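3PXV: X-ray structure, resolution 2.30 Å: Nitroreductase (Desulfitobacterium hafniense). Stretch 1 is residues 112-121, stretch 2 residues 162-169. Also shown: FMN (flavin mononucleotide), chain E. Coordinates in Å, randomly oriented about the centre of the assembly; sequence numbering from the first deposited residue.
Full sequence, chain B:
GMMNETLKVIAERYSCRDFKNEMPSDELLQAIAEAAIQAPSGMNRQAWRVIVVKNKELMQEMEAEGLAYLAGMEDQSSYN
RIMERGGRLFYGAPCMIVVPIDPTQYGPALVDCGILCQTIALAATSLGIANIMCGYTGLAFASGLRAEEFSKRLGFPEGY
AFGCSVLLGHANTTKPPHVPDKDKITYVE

Stretch 1 112-121: DCGILCQTIA
Stretch 2 (162-169) FGCSVLLG

Helix 112-121 lies along strand 162-169, both running the same way, their axes 12° apart and 8.4 Å at closest approach. The helix is regular, phi/psi near -60/-42, its i-to-i+4 bonds typified by Cys 117 N to Cys 113 O at 3.0 Å. The strand is extended, except that Gly 163 takes -110/-60. No hydrogen bond crosses; shape does the work, burying 285 Å².

In register, Cys 113 CA lies 6.5 Å from Gly 163 CA, and Cys 117 CA 6.6 Å from Val 166 CA. Cys 113 (chi1 t) pushes SG into the hollow above Gly 163, 3.7 Å from Gly 163 C; an ideal CB on Gly 163 would sit only 3.0 Å from Cys 113 SG, so the bare backbone makes room. Cys 164 (t) has CB 3.8 Å from both Cys 113 SG and Cys 117 SG (m), a small bump seated against the notch between two sulfurs.

Val 166 (t), the most covered residue, places CG2 4.0 Å from both Cys 117 CB and Ile 120 CG2, with its CB 3.9 Å from the latter; its branched side chain suits a strand, and CG2 fills the hollow between Cys 117 and Ile 120. Ile 120 (m, t) also reaches Leu 168 (m, t), CG2 to CD2 4.3 Å, apolar branches suiting a buried seam; that leucine starts sideways, but its end comes nearer. Ser 165 and Leu 167 alternate away.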

# COMPACT_ATOMS: atom_id res chain seq x y z
N ASP B 112 4.25 0.21 4.43
CA ASP B 112 5.19 0.07 3.34
C ASP B 112 4.92 -1.20 2.55
O ASP B 112 5.01 -1.20 1.31
CB ASP B 112 6.64 0.03 3.84
CG ASP B 112 7.10 1.35 4.47
OD1 ASP B 112 6.47 2.40 4.23
OD2 ASP B 112 8.10 1.35 5.19
N CYS B 113 4.60 -2.28 3.26
CA CYS B 113 4.32 -3.54 2.62
C CYS B 113 3.15 -3.43 1.66
O CYS B 113 3.24 -3.93 0.52
CB CYS B 113 4.07 -4.67 3.64
SG CYS B 113 3.68 -6.29 2.87
N GLY B 114 2.08 -2.78 2.11
CA GLY B 114 0.88 -2.58 1.29
C GLY B 114 1.14 -1.67 0.11
O GLY B 114 0.60 -1.86 -0.96
N ILE B 115 1.99 -0.66 0.33
CA ILE B 115 2.38 0.25 -0.73
C ILE B 115 3.05 -0.52 -1.84
O ILE B 115 2.79 -0.28 -3.00
CB ILE B 115 3.32 1.31 -0.21
CG1 ILE B 115 2.53 2.28 0.68
CG2 ILE B 115 4.01 2.03 -1.39
CD1 ILE B 115 3.33 3.42 1.29
N LEU B 116 3.92 -1.45 -1.48
CA LEU B 116 4.63 -2.20 -2.49
C LEU B 116 3.73 -3.23 -3.19
O LEU B 116 3.81 -3.40 -4.42
CB LEU B 116 5.87 -2.82 -1.88
CG LEU B 116 6.83 -3.67 -2.73
CD1 LEU B 116 8.22 -3.60 -2.17
CD2 LEU B 116 6.33 -5.14 -2.81
N CYS B 117 2.87 -3.92 -2.43
CA CYS B 117 2.00 -4.93 -3.03
C CYS B 117 1.05 -4.31 -4.03
O CYS B 117 0.80 -4.91 -5.07
CB CYS B 117 1.29 -5.78 -1.98
SG CYS B 117 2.51 -6.88 -1.17
N GLN B 118 0.54 -3.11 -3.74
CA GLN B 118 -0.34 -2.40 -4.69
C GLN B 118 0.48 -2.00 -5.92
O GLN B 118 -0.00 -2.11 -7.04
CB GLN B 118 -1.03 -1.19 -4.04
CG GLN B 118 -1.92 -0.36 -4.96
CD GLN B 118 -3.13 -1.10 -5.53
OE1 GLN B 118 -3.20 -2.30 -5.49
NE2 GLN B 118 -4.09 -0.35 -6.08
N THR B 119 1.72 -1.57 -5.73
CA THR B 119 2.54 -1.21 -6.88
C THR B 119 2.71 -2.43 -7.81
O THR B 119 2.61 -2.32 -9.04
CB THR B 119 3.88 -0.70 -6.45
OG1 THR B 119 3.67 0.40 -5.57
CG2 THR B 119 4.70 -0.27 -7.67
N ILE B 120 2.93 -3.60 -7.21
CA ILE B 120 3.00 -4.84 -7.98
C ILE B 120 1.68 -5.08 -8.75
O ILE B 120 1.69 -5.29 -9.97
CB ILE B 120 3.25 -6.09 -7.08
CG1 ILE B 120 4.64 -6.00 -6.43
CG2 ILE B 120 3.07 -7.37 -7.91
CD1 ILE B 120 5.00 -7.14 -5.50
N ALA B 121 0.56 -5.02 -8.03
CA ALA B 121 -0.73 -5.34 -8.63
C ALA B 121 -1.03 -4.41 -9.79
O ALA B 121 -1.47 -4.87 -10.86
CB ALA B 121 -1.87 -5.33 -7.58
N PHE B 162 6.81 -13.14 7.01
CA PHE B 162 5.92 -12.89 5.87
C PHE B 162 5.10 -11.62 6.05
O PHE B 162 4.57 -11.35 7.13
CB PHE B 162 4.99 -14.07 5.68
CG PHE B 162 3.94 -13.86 4.63
CD1 PHE B 162 4.17 -14.25 3.33
CD2 PHE B 162 2.71 -13.31 4.97
CE1 PHE B 162 3.20 -14.07 2.39
CE2 PHE B 162 1.75 -13.13 4.03
CZ PHE B 162 1.99 -13.52 2.74
N GLY B 163 4.99 -10.86 4.96
CA GLY B 163 4.26 -9.59 4.96
C GLY B 163 3.00 -9.73 4.14
O GLY B 163 1.90 -9.54 4.65
N CYS B 164 3.17 -10.05 2.87
CA CYS B 164 2.04 -10.29 1.99
C CYS B 164 2.58 -10.92 0.72
O CYS B 164 3.78 -11.15 0.60
CB CYS B 164 1.27 -9.01 1.70
SG CYS B 164 -0.37 -9.29 1.03
N SER B 165 1.71 -11.25 -0.21
CA SER B 165 2.17 -11.84 -1.46
C SER B 165 1.23 -11.44 -2.53
O SER B 165 0.12 -11.08 -2.24
CB SER B 165 2.18 -13.37 -1.37
OG SER B 165 0.87 -13.90 -1.23
N VAL B 166 1.67 -11.49 -3.78
CA VAL B 166 0.80 -11.19 -4.90
C VAL B 166 0.95 -12.32 -5.88
O VAL B 166 2.04 -12.55 -6.35
CB VAL B 166 1.18 -9.90 -5.64
CG1 VAL B 166 0.14 -9.66 -6.74
CG2 VAL B 166 1.25 -8.72 -4.66
N LEU B 167 -0.15 -13.00 -6.19
CA LEU B 167 -0.10 -14.12 -7.13
C LEU B 167 -0.20 -13.54 -8.54
O LEU B 167 -0.89 -12.53 -8.73
CB LEU B 167 -1.22 -15.12 -6.88
CG LEU B 167 -1.44 -15.56 -5.43
CD1 LEU B 167 -2.70 -16.41 -5.34
CD2 LEU B 167 -0.20 -16.32 -4.89
N LEU B 168 0.47 -14.18 -9.50
CA LEU B 168 0.52 -13.68 -10.86
C LEU B 168 0.31 -14.77 -11.90
O LEU B 168 0.78 -15.89 -11.74
CB LEU B 168 1.87 -13.02 -11.11
CG LEU B 168 2.36 -11.90 -10.18
CD1 LEU B 168 3.77 -11.51 -10.55
CD2 LEU B 168 1.44 -10.67 -10.18
N GLY B 169 -0.37 -14.42 -12.98
CA GLY B 169 -0.57 -15.34 -14.10
C GLY B 169 -1.53 -14.76 -15.11
O GLY B 169 -1.71 -13.55 -15.17
N1 FMN E . 8.17 12.15 4.14
C2 FMN E . 8.04 13.33 4.88
O2 FMN E . 8.67 14.34 4.55
N3 FMN E . 7.18 13.35 5.97
C4 FMN E . 6.48 12.19 6.32
O4 FMN E . 5.73 12.25 7.30
C4A FMN E . 6.63 11.00 5.56
N5 FMN E . 5.95 9.83 5.87
C5A FMN E . 5.91 8.77 4.96
C6 FMN E . 5.03 7.70 5.16
C7 FMN E . 4.96 6.63 4.27
C7M FMN E . 3.99 5.50 4.50
C8 FMN E . 5.79 6.63 3.18
C8M FMN E . 5.75 5.51 2.21
C9 FMN E . 6.69 7.69 2.97
C9A FMN E . 6.76 8.77 3.84
N10 FMN E . 7.67 9.85 3.67
C10 FMN E . 7.49 11.00 4.46
C1' FMN E . 8.49 10.00 2.44
C2' FMN E . 9.66 9.03 2.34
O2' FMN E . 10.81 9.64 2.89
C3' FMN E . 9.95 8.69 0.86
O3' FMN E . 8.94 7.85 0.30
C4' FMN E . 11.30 8.01 0.71
O4' FMN E . 12.32 8.90 1.12
C5' FMN E . 11.53 7.50 -0.73
O5' FMN E . 11.68 8.61 -1.57
P FMN E . 10.74 8.83 -2.80
O1P FMN E . 11.05 10.25 -3.22
O2P FMN E . 9.29 8.82 -2.40
O3P FMN E . 11.10 7.81 -3.87